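Side-chain contact in ancillary protein 1 (Streptococcus pyogenes, PDB 2XI9), which serves as a pilus-presented adhesin with an internal thioester bond that is required for efficient interaction with host cells: residues Tyr146-Lys151 with Asp299-Asn304. Residues are numbered along the deposited sequence; the frame is centred on the assembly and turned at random.
Sequences YYAKNK and DFFIPN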
loop_
_atom_site.group_PDB
_atom_site.type_symbol
_atom_site.label_atom_id
_atom_site.label_comp_id
_atom_site.label_asym_id
_atom_site.label_seq_id
_atom_site.Cartn_x
_atom_site.Cartn_y
_atom_site.Cartn_z
ATOM N N TYR A 146 2.976 9.265 -10.811
ATOM C CA TYR A 146 3.672 8.667 -9.692
ATOM C C TYR A 146 4.255 7.298 -10.039
ATOM O O TYR A 146 3.583 6.472 -10.695
ATOM C CB TYR A 146 2.707 8.457 -8.546
ATOM C CG TYR A 146 1.876 9.656 -8.122
ATOM C CD1 TYR A 146 2.425 10.934 -8.076
ATOM C CD2 TYR A 146 0.541 9.497 -7.746
ATOM C CE1 TYR A 146 1.641 12.044 -7.644
ATOM C CE2 TYR A 146 -0.231 10.608 -7.317
ATOM C CZ TYR A 146 0.322 11.859 -7.288
ATOM O OH TYR A 146 -0.425 12.961 -6.867
ATOM N N TYR A 147 5.457 7.044 -9.529
ATOM C CA TYR A 147 6.179 5.808 -9.755
ATOM C C TYR A 147 6.887 5.313 -8.511
ATOM O O TYR A 147 7.239 6.107 -7.629
ATOM C CB TYR A 147 7.238 5.981 -10.844
ATOM C CG TYR A 147 6.701 6.383 -12.196
ATOM C CD1 TYR A 147 6.584 7.707 -12.555
ATOM C CD2 TYR A 147 6.371 5.410 -13.143
ATOM C CE1 TYR A 147 6.114 8.075 -13.788
ATOM C CE2 TYR A 147 5.886 5.768 -14.390
ATOM C CZ TYR A 147 5.744 7.103 -14.707
ATOM O OH TYR A 147 5.247 7.462 -15.944
ATOM N N ALA A 148 7.069 3.990 -8.437
ATOM C CA ALA A 148 8.034 3.408 -7.495
ATOM C C ALA A 148 9.151 2.730 -8.251
ATOM O O ALA A 148 8.956 2.209 -9.362
ATOM C CB ALA A 148 7.356 2.406 -6.486
ATOM N N LYS A 149 10.312 2.708 -7.624
ATOM C CA LYS A 149 11.460 2.021 -8.151
ATOM C C LYS A 149 11.468 0.554 -7.686
ATOM O O LYS A 149 11.432 0.260 -6.477
ATOM C CB LYS A 149 12.738 2.727 -7.723
ATOM C CG LYS A 149 12.913 4.084 -8.423
ATOM C CD LYS A 149 14.336 4.424 -8.618
ATOM C CE LYS A 149 14.801 4.101 -10.032
ATOM N NZ LYS A 149 16.284 4.019 -10.063
ATOM N N ASN A 150 11.507 -0.367 -8.651
ATOM C CA ASN A 150 11.784 -1.786 -8.363
ATOM C C ASN A 150 13.225 -2.029 -7.971
ATOM O O ASN A 150 14.123 -1.238 -8.290
ATOM C CB ASN A 150 11.423 -2.652 -9.570
ATOM C CG ASN A 150 9.987 -2.489 -9.973
ATOM O OD1 ASN A 150 9.087 -2.380 -9.121
ATOM N ND2 ASN A 150 9.752 -2.432 -11.283
ATOM N N LYS A 151 13.475 -3.154 -7.321
ATOM C CA LYS A 151 14.808 -3.457 -6.864
ATOM C C LYS A 151 15.864 -3.373 -7.980
ATOM O O LYS A 151 16.944 -2.846 -7.750
ATOM C CB LYS A 151 14.864 -4.831 -6.173
ATOM C CG LYS A 151 16.194 -5.122 -5.502
ATOM C CD LYS A 151 16.246 -6.535 -4.921
ATOM C CE LYS A 151 17.604 -6.841 -4.301
ATOM N NZ LYS A 151 17.738 -8.310 -4.001
ATOM N N ASP A 299 2.299 -5.178 -5.888
ATOM C CA ASP A 299 3.164 -4.445 -4.988
ATOM C C ASP A 299 2.415 -3.262 -4.338
ATOM O O ASP A 299 1.518 -2.673 -4.924
ATOM C CB ASP A 299 4.380 -3.884 -5.721
ATOM C CG ASP A 299 5.282 -4.981 -6.324
ATOM O OD1 ASP A 299 5.346 -6.140 -5.804
ATOM O OD2 ASP A 299 5.987 -4.654 -7.310
ATOM N N PHE A 300 2.849 -2.904 -3.141
ATOM C CA PHE A 300 2.295 -1.765 -2.389
ATOM C C PHE A 300 3.467 -1.183 -1.601
ATOM O O PHE A 300 4.398 -1.891 -1.331
ATOM C CB PHE A 300 1.167 -2.262 -1.497
ATOM C CG PHE A 300 0.409 -1.191 -0.768
ATOM C CD1 PHE A 300 0.760 -0.814 0.513
ATOM C CD2 PHE A 300 -0.712 -0.615 -1.345
ATOM C CE1 PHE A 300 0.009 0.156 1.200
ATOM C CE2 PHE A 300 -1.419 0.351 -0.694
ATOM C CZ PHE A 300 -1.070 0.733 0.612
ATOM N N PHE A 301 3.389 0.098 -1.243
ATOM C CA PHE A 301 4.488 0.857 -0.656
ATOM C C PHE A 301 4.007 1.788 0.440
ATOM O O PHE A 301 3.067 2.533 0.258
ATOM C CB PHE A 301 5.186 1.668 -1.770
ATOM C CG PHE A 301 5.626 0.816 -2.968
ATOM C CD1 PHE A 301 4.778 0.601 -4.043
ATOM C CD2 PHE A 301 6.888 0.242 -2.994
ATOM C CE1 PHE A 301 5.161 -0.171 -5.097
ATOM C CE2 PHE A 301 7.274 -0.577 -4.061
ATOM C CZ PHE A 301 6.426 -0.754 -5.117
ATOM N N ILE A 302 4.685 1.746 1.576
ATOM C CA ILE A 302 4.321 2.536 2.751
ATOM C C ILE A 302 5.501 3.429 3.105
ATOM O O ILE A 302 6.637 2.962 3.196
ATOM C CB ILE A 302 4.026 1.656 3.987
ATOM C CG1 ILE A 302 3.008 0.587 3.646
ATOM C CG2 ILE A 302 3.572 2.487 5.177
ATOM C CD1 ILE A 302 2.011 1.017 2.805
ATOM N N PRO A 303 5.222 4.711 3.314
ATOM C CA PRO A 303 6.233 5.695 3.600
ATOM C C PRO A 303 6.682 5.644 5.056
ATOM O O PRO A 303 5.941 5.160 5.940
ATOM C CB PRO A 303 5.533 7.024 3.258
ATOM C CG PRO A 303 4.088 6.737 3.608
ATOM C CD PRO A 303 3.887 5.317 3.130
ATOM N N ASN A 304 7.898 6.111 5.288
ATOM C CA ASN A 304 8.442 6.321 6.642
ATOM C C ASN A 304 8.102 7.704 7.203
ATOM O O ASN A 304 8.771 8.200 8.125
ATOM C CB ASN A 304 9.961 6.130 6.645
ATOM C CG ASN A 304 10.694 7.230 5.900
ATOM O OD1 ASN A 304 10.079 7.983 5.168
ATOM N ND2 ASN A 304 12.024 7.322 6.093
HETATM O O HOH W 1 8.988 -3.596 -6.744
#
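A148 sets its methyl over one face of the F301 ring. CB stands 3.7 Å from the ring centroid and only 15° off the ring normal, a well-aimed CH-pi contact, with a slight shift toward the rim that brings A148 CB to 3.6 Å from F301 CZ. The outer ring carbons CE1, CE2 and CZ all lie close beneath that methyl, so this is the tight part of the contact. F301 reaches it because CG lies anti to the carbonyl carbon (chi1 -53°) and chi2 of 90° turns the broad side of the ring to A148. V158 on strand 155-160 also touches A148, and Y189 on strand 189-193 touches F301.

At the other end the fit is looser and polar. N150 and D299 do not bond directly: N150 OD1 and D299 OD2 stay 4.2 Å apart, and a water bridges them, donating to N150 OD1 at 2.7 Å and, over a longer reach, to D299 OD2 at 3.2 Å. Q156 NE2 bonds to the same two oxygens, giving a second bridge. N150 ND2 is held by S154 and Q315, while H317 ND1 bonds to D299 OD2 and H191 NE2 to D299 OD1. These buried polar atoms are therefore satisfied mostly by neighbours outside the pair.

Strands 146-149 and 299-303 belong to one mixed sheet but are not adjacent, with 155-160 and 311-313 between them. Yet A148 CA and F301 CA are just 8.1 Å apart, consistent with a strongly curled mixed beta-sheet whose concave face packs on itself.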